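Local coordinates for protein homospermidine synthase (PDB 2PH5) that binds NAD and probably catalyses the formation of the polyamine homospermidine, at residues N322-P325 with D326-L329; E333-S336 with N337-P341; L377-Q380 with E381-I385. All coordinates share one frame; numbering follows the deposited sequence.

From the N terminus, interaction 1 comes first, where strand 311-322 gives way to helix 325-336 and side chains of the first helical turn reach back to the residues leading into it. Interaction 2 closes the far end of the same helix before strand 344-347; the two centres lie about 15 Å apart, and both touch the second subunit. Interaction 3 comes later, where strand 370-378, of the mixed sheet that holds strand 311-322, runs into helix 379-385; it meets no other chain. The three are strictly in series, none nesting in or crossing another. They tie strand 311-322 to helix 325-336, that helix to the loop before strand 344-347, and strand 370-378 to helix 379-385.

Interaction 1 of 3, residues N322-P325 with D326-L329; sequences NPCP and DARL
Arg328 reaches back along the chain to Pro323, and its NE gives a hydrogen bond to Pro323 O at 2.7 Å. The oxygen lies at the edge of the guanidinium, near its plane, where the N-H bonds point; NH1 of Arg328 adds a weak second bond to the same carbonyl. Pro323 O stands two residues before helix 325-336, a gap that the long side chain of an arginine can span. The Arg328 chain runs straight from CG to NE, which carries the flat group there. Pro325 N lies over one face of it and Asn322 OD1 over the opposite one, both offset toward the rim. The Asn322 amide is turned 29° from the guanidinium plane; its ND2 lies 3.3 Å from Arg328 NE, but both are donors and no bond links them.

The buried side is packed closely. Pro323 CB meets Ala327 CB at 3.4 Å, a fit that a small methyl allows, and Cys324 SG touches that methyl at 3.7 Å. With chi1 at 65°, the sulfur sits between the backbone N and the carbonyl carbon, facing Ala327 N, from which it accepts a weak bond of 3.5 Å. Cys324 O takes the amide of Arg328 at 3.0 Å. Asp326 turns its OD1 to Thr213.

Pro325, Arg328 and Leu329 form the less buried side: each is partly exposed, and they face the dimer partner, whose Leu329 packs on Pro325 and Arg328. Cys324 is the N-cap of helix 325-336, its SG taking the capping bond, and Pro325 is the first helical residue, a place that asks for no backbone N-H, while its O accepts from Leu329 N; the site is a strand-to-helix junction.

Interaction 2 of 3, residues E333-S336 with N337-P341; sequences ELKS and NEWKP
A Schellman motif ends helix 325-336 here, the chain curling back so that Trp339 N bonds to Leu334 O at 3.0 Å and Glu338 N more weakly to Lys335 O at 2.9 Å. Glu338 is the residue of positive phi (53°) that such an ending requires. A type I' turn from Asn337 to Lys340 overlaps it, closed by Lys340 N on Asn337 O, and it makes Trp339 the second residue in a row with positive phi.

The returning chain lays Trp339 beside the last turn. Lys335 and the indole run side by side in the same direction, and the aliphatic part of the lysine lies along one face of the indole: its CG stands over the ring, a CH-pi contact 3.9 Å from the centroid of the six-membered ring. The Lys335 chain is extended beyond CG, which carries NZ past the indole to Ala272 O. Leu334 comes at the ring edge instead, crossing at about a right angle with CD1 at 3.7 Å from Trp339 CE3. Leu236 of helix 228-236 touches both Leu334 and Trp339.

At the subunit boundary, Glu338 forms a salt bridge with Arg277 of the second subunit, and Ser336 OG bonds to the backbone N of His287 of that subunit. Glu333 OE1 forms a salt bridge with Lys217, and OE2 accepts from the backbone N of Gly220. Between Glu333 and Asn337, a water donates to Glu333 OE2 at 2.9 Å and accepts from Asn337 ND2 at 3.2 Å, bridging carboxylate and amide.

Interaction 3 of 3, residues L377-Q380 with E381-I385; sequences LSIQ and EARQI
Gln380 O receives two amides of the next turn: Gln384 N at 3.3 Å, and Arg383 N in a weak bond of similar length. Arg383 N gives its stronger bond to Ile379 O at 3.0 Å, so that amide is shared between two carbonyls. Upstream, the turn opens with Ser378 OG, which accepts from Glu381 N at 3.2 Å in a nearly straight bond (172°). This is a serine N-cap at the start of helix 379-385, placed where strand 370-378 leaves the sheet. A chi1 of 68° sets the hydroxyl oxygen toward Glu381 N, a role a short side chain fills well; Ser378 O takes Ala382 N. A water accepts weakly from Ser378 N and donates to Glu381 OE1.

Leu377 lies across this start: its CD2 packs on Ala382 CB at 3.8 Å and CD1 on Glu381 CG, with Leu394 of helix 391-408 against both Leu377 and Ala382. On the other flank, the Arg383 guanidinium lies with one face against Ile379, whose CG1 stands 3.4 Å above the plane over its centre. Arg383 NH2 reaches Ile352 O, and Gln380 NE2 is hydrogen-bonded to Asp354 OD2.

Interaction 1 of 3, residues N322-P325 with D326-L329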
loop_
_atom_site.group_PDB
_atom_site.type_symbol
_atom_site.label_atom_id
_atom_site.label_comp_id
_atom_site.label_asym_id
_atom_site.label_seq_id
_atom_site.Cartn_x
_atom_site.Cartn_y
_atom_site.Cartn_z
ATOM N N ASN A 322 -0.218 11.786 -0.082
ATOM C CA ASN A 322 0.536 10.548 -0.163
ATOM C C ASN A 322 1.369 10.561 1.110
ATOM O O ASN A 322 2.404 11.233 1.181
ATOM C CB ASN A 322 1.440 10.535 -1.389
ATOM C CG ASN A 322 2.063 9.177 -1.635
ATOM O OD1 ASN A 322 2.962 9.036 -2.458
ATOM N ND2 ASN A 322 1.584 8.166 -0.926
ATOM N N PRO A 323 0.911 9.833 2.143
ATOM C CA PRO A 323 1.584 9.744 3.444
ATOM C C PRO A 323 2.905 8.986 3.386
ATOM O O PRO A 323 3.309 8.492 2.333
ATOM C CB PRO A 323 0.548 9.040 4.310
ATOM C CG PRO A 323 -0.052 8.077 3.346
ATOM C CD PRO A 323 -0.247 8.919 2.095
ATOM N N CYS A 324 3.584 8.912 4.523
ATOM C CA CYS A 324 4.855 8.211 4.592
ATOM C C CYS A 324 4.586 6.727 4.357
ATOM O O CYS A 324 3.545 6.209 4.760
ATOM C CB CYS A 324 5.494 8.422 5.957
ATOM S SG CYS A 324 4.546 7.694 7.283
ATOM N N PRO A 325 5.518 6.021 3.699
ATOM C CA PRO A 325 5.323 4.591 3.432
ATOM C C PRO A 325 4.707 3.775 4.575
ATOM O O PRO A 325 3.936 2.844 4.326
ATOM C CB PRO A 325 6.724 4.106 3.030
ATOM C CG PRO A 325 7.651 5.195 3.494
ATOM C CD PRO A 325 6.862 6.450 3.288
ATOM N N ASP A 326 5.037 4.120 5.817
ATOM C CA ASP A 326 4.484 3.407 6.964
ATOM C C ASP A 326 2.986 3.672 7.087
ATOM O O ASP A 326 2.219 2.777 7.460
ATOM C CB ASP A 326 5.190 3.824 8.258
ATOM C CG ASP A 326 6.523 3.118 8.458
ATOM O OD1 ASP A 326 7.276 3.527 9.366
ATOM O OD2 ASP A 326 6.817 2.153 7.721
ATOM N N ALA A 327 2.570 4.899 6.783
ATOM C CA ALA A 327 1.154 5.244 6.849
ATOM C C ALA A 327 0.435 4.598 5.658
ATOM O O ALA A 327 -0.773 4.383 5.701
ATOM C CB ALA A 327 0.966 6.759 6.822
ATOM N N ARG A 328 1.183 4.289 4.600
ATOM C CA ARG A 328 0.604 3.647 3.422
ATOM C C ARG A 328 0.288 2.218 3.791
ATOM O O ARG A 328 -0.798 1.710 3.500
ATOM C CB ARG A 328 1.579 3.664 2.252
ATOM C CG ARG A 328 1.927 5.053 1.787
ATOM C CD ARG A 328 3.101 5.039 0.807
ATOM N NE ARG A 328 3.773 6.331 0.822
ATOM C CZ ARG A 328 4.945 6.581 0.259
ATOM N NH1 ARG A 328 5.463 7.803 0.347
ATOM N NH2 ARG A 328 5.589 5.617 -0.391
ATOM N N LEU A 329 1.246 1.577 4.446
ATOM C CA LEU A 329 1.073 0.208 4.894
ATOM C C LEU A 329 -0.057 0.193 5.921
ATOM O O LEU A 329 -0.848 -0.745 5.965
ATOM C CB LEU A 329 2.366 -0.313 5.540
ATOM C CG LEU A 329 3.607 -0.450 4.658
ATOM C CD1 LEU A 329 4.822 -0.824 5.506
ATOM C CD2 LEU A 329 3.373 -1.507 3.600
#

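Interaction 2 of 3, residues E333-S336 with N337-P341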
loop_
_atom_site.group_PDB
_atom_site.type_symbol
_atom_site.label_atom_id
_atom_site.label_comp_id
_atom_site.label_asym_id
_atom_site.label_seq_id
_atom_site.Cartn_x
_atom_site.Cartn_y
_atom_site.Cartn_z
ATOM N N GLU A 333 -3.518 -1.920 5.754
ATOM C CA GLU A 333 -3.912 -2.834 6.824
ATOM C C GLU A 333 -5.293 -2.473 7.392
ATOM O O GLU A 333 -6.051 -3.358 7.793
ATOM C CB GLU A 333 -2.841 -2.816 7.929
ATOM C CG GLU A 333 -3.174 -3.591 9.197
ATOM C CD GLU A 333 -2.020 -3.591 10.205
ATOM O OE1 GLU A 333 -1.504 -2.498 10.536
ATOM O OE2 GLU A 333 -1.626 -4.690 10.674
ATOM N N LEU A 334 -5.608 -1.176 7.404
ATOM C CA LEU A 334 -6.886 -0.647 7.896
ATOM C C LEU A 334 -8.018 -1.215 7.049
ATOM O O LEU A 334 -8.978 -1.778 7.572
ATOM C CB LEU A 334 -6.900 0.880 7.782
ATOM C CG LEU A 334 -7.851 1.766 8.606
ATOM C CD1 LEU A 334 -8.371 2.873 7.696
ATOM C CD2 LEU A 334 -8.997 0.984 9.208
ATOM N N LYS A 335 -7.899 -1.054 5.732
ATOM C CA LYS A 335 -8.898 -1.563 4.798
ATOM C C LYS A 335 -8.949 -3.078 4.931
ATOM O O LYS A 335 -10.025 -3.675 4.906
ATOM C CB LYS A 335 -8.530 -1.205 3.353
ATOM C CG LYS A 335 -8.502 0.275 3.055
ATOM C CD LYS A 335 -7.942 0.540 1.676
ATOM C CE LYS A 335 -7.984 2.028 1.385
ATOM N NZ LYS A 335 -7.418 2.399 0.054
ATOM N N SER A 336 -7.771 -3.686 5.061
ATOM C CA SER A 336 -7.641 -5.131 5.216
ATOM C C SER A 336 -8.426 -5.610 6.442
ATOM O O SER A 336 -8.930 -6.732 6.464
ATOM C CB SER A 336 -6.162 -5.507 5.363
ATOM O OG SER A 336 -5.989 -6.897 5.580
ATOM N N ASN A 337 -8.523 -4.753 7.458
ATOM C CA ASN A 337 -9.257 -5.079 8.675
ATOM C C ASN A 337 -10.686 -4.571 8.578
ATOM O O ASN A 337 -11.298 -4.219 9.590
ATOM C CB ASN A 337 -8.622 -4.439 9.912
ATOM C CG ASN A 337 -7.197 -4.874 10.141
ATOM O OD1 ASN A 337 -6.836 -6.034 9.929
ATOM N ND2 ASN A 337 -6.373 -3.942 10.603
ATOM N N GLU A 338 -11.213 -4.511 7.360
ATOM C CA GLU A 338 -12.580 -4.050 7.151
ATOM C C GLU A 338 -12.874 -2.679 7.800
ATOM O O GLU A 338 -13.924 -2.489 8.419
ATOM C CB GLU A 338 -13.546 -5.113 7.686
ATOM C CG GLU A 338 -14.425 -5.776 6.623
ATOM C CD GLU A 338 -13.674 -6.704 5.671
ATOM O OE1 GLU A 338 -14.108 -6.802 4.510
ATOM O OE2 GLU A 338 -12.683 -7.345 6.070
ATOM N N TRP A 339 -11.942 -1.733 7.653
ATOM C CA TRP A 339 -12.077 -0.374 8.202
ATOM C C TRP A 339 -12.022 -0.294 9.729
ATOM O O TRP A 339 -12.291 0.754 10.318
ATOM C CB TRP A 339 -13.369 0.283 7.698
ATOM C CG TRP A 339 -13.390 0.486 6.211
ATOM C CD1 TRP A 339 -14.248 -0.085 5.318
ATOM C CD2 TRP A 339 -12.486 1.286 5.442
ATOM N NE1 TRP A 339 -13.933 0.305 4.040
ATOM C CE2 TRP A 339 -12.856 1.147 4.084
ATOM C CE3 TRP A 339 -11.400 2.107 5.766
ATOM C CZ2 TRP A 339 -12.177 1.799 3.048
ATOM C CZ3 TRP A 339 -10.721 2.757 4.733
ATOM C CH2 TRP A 339 -11.115 2.598 3.392
ATOM N N LYS A 340 -11.674 -1.413 10.358
ATOM C CA LYS A 340 -11.539 -1.499 11.807
ATOM C C LYS A 340 -10.140 -0.992 12.132
ATOM O O LYS A 340 -9.150 -1.635 11.783
ATOM C CB LYS A 340 -11.619 -2.952 12.275
ATOM C CG LYS A 340 -12.810 -3.320 13.119
ATOM C CD LYS A 340 -14.040 -3.524 12.258
ATOM C CE LYS A 340 -14.927 -4.614 12.857
ATOM N NZ LYS A 340 -15.172 -4.382 14.312
ATOM N N PRO A 341 -10.036 0.158 12.807
ATOM C CA PRO A 341 -8.717 0.693 13.149
ATOM C C PRO A 341 -7.905 -0.234 14.050
ATOM O O PRO A 341 -8.448 -0.895 14.937
ATOM C CB PRO A 341 -9.046 2.034 13.808
ATOM C CG PRO A 341 -10.421 1.820 14.363
ATOM C CD PRO A 341 -11.106 1.059 13.263
HETATM O O HOH W 1 -4.060 -5.729 11.952
#

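Interaction 3 of 3, residues L377-Q380 with E381-I385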
loop_
_atom_site.group_PDB
_atom_site.type_symbol
_atom_site.label_atom_id
_atom_site.label_comp_id
_atom_site.label_asym_id
_atom_site.label_seq_id
_atom_site.Cartn_x
_atom_site.Cartn_y
_atom_site.Cartn_z
ATOM N N LEU A 377 10.804 19.985 3.263
ATOM C CA LEU A 377 11.644 19.897 4.452
ATOM C C LEU A 377 12.046 18.453 4.717
ATOM O O LEU A 377 11.198 17.562 4.750
ATOM C CB LEU A 377 10.894 20.444 5.676
ATOM C CG LEU A 377 11.590 20.287 7.038
ATOM C CD1 LEU A 377 12.837 21.153 7.060
ATOM C CD2 LEU A 377 10.647 20.676 8.182
ATOM N N SER A 378 13.340 18.224 4.900
ATOM C CA SER A 378 13.835 16.887 5.180
ATOM C C SER A 378 13.935 16.739 6.683
ATOM O O SER A 378 13.964 17.736 7.415
ATOM C CB SER A 378 15.218 16.684 4.576
ATOM O OG SER A 378 16.169 17.491 5.249
ATOM N N ILE A 379 13.998 15.492 7.136
ATOM C CA ILE A 379 14.099 15.198 8.555
ATOM C C ILE A 379 15.431 15.725 9.114
ATOM O O ILE A 379 15.498 16.176 10.261
ATOM C CB ILE A 379 13.980 13.668 8.815
ATOM C CG1 ILE A 379 14.031 13.388 10.322
ATOM C CG2 ILE A 379 15.084 12.905 8.077
ATOM C CD1 ILE A 379 12.859 13.968 11.075
ATOM N N GLN A 380 16.483 15.689 8.296
ATOM C CA GLN A 380 17.796 16.166 8.726
ATOM C C GLN A 380 17.782 17.658 9.048
ATOM O O GLN A 380 18.244 18.083 10.112
ATOM C CB GLN A 380 18.859 15.866 7.658
ATOM C CG GLN A 380 19.210 14.378 7.528
ATOM C CD GLN A 380 18.351 13.639 6.497
ATOM O OE1 GLN A 380 17.223 14.038 6.204
ATOM N NE2 GLN A 380 18.883 12.552 5.956
ATOM N N GLU A 381 17.246 18.461 8.140
ATOM C CA GLU A 381 17.197 19.883 8.398
ATOM C C GLU A 381 16.271 20.193 9.583
ATOM O O GLU A 381 16.566 21.063 10.406
ATOM C CB GLU A 381 16.750 20.633 7.141
ATOM C CG GLU A 381 16.496 22.094 7.390
ATOM C CD GLU A 381 16.682 22.955 6.157
ATOM O OE1 GLU A 381 16.720 22.413 5.024
ATOM O OE2 GLU A 381 16.782 24.192 6.334
ATOM N N ALA A 382 15.169 19.455 9.683
ATOM C CA ALA A 382 14.213 19.657 10.760
ATOM C C ALA A 382 14.829 19.375 12.128
ATOM O O ALA A 382 14.460 19.997 13.125
ATOM C CB ALA A 382 12.995 18.769 10.548
ATOM N N ARG A 383 15.760 18.430 12.183
ATOM C CA ARG A 383 16.395 18.086 13.446
ATOM C C ARG A 383 17.454 19.090 13.868
ATOM O O ARG A 383 17.706 19.267 15.059
ATOM C CB ARG A 383 17.004 16.686 13.375
ATOM C CG ARG A 383 15.992 15.598 13.635
ATOM C CD ARG A 383 16.520 14.217 13.310
ATOM N NE ARG A 383 15.514 13.203 13.612
ATOM C CZ ARG A 383 15.519 11.963 13.132
ATOM N NH1 ARG A 383 16.486 11.567 12.313
ATOM N NH2 ARG A 383 14.551 11.121 13.474
ATOM N N GLN A 384 18.084 19.751 12.910
ATOM C CA GLN A 384 19.088 20.726 13.291
ATOM C C GLN A 384 18.388 22.033 13.659
ATOM O O GLN A 384 18.940 22.856 14.387
ATOM C CB GLN A 384 20.099 20.945 12.159
ATOM C CG GLN A 384 19.534 21.607 10.938
ATOM C CD GLN A 384 20.611 22.015 9.933
ATOM O OE1 GLN A 384 21.399 21.180 9.471
ATOM N NE2 GLN A 384 20.641 23.307 9.584
ATOM N N ILE A 385 17.156 22.194 13.178
ATOM C CA ILE A 385 16.352 23.391 13.432
ATOM C C ILE A 385 15.605 23.350 14.766
ATOM O O ILE A 385 15.461 24.376 15.432
ATOM C CB ILE A 385 15.316 23.612 12.298
ATOM C CG1 ILE A 385 16.014 24.176 11.056
ATOM C CG2 ILE A 385 14.212 24.551 12.756
ATOM C CD1 ILE A 385 15.133 24.203 9.813
HETATM O O HOH W 2 15.552 20.379 3.579
#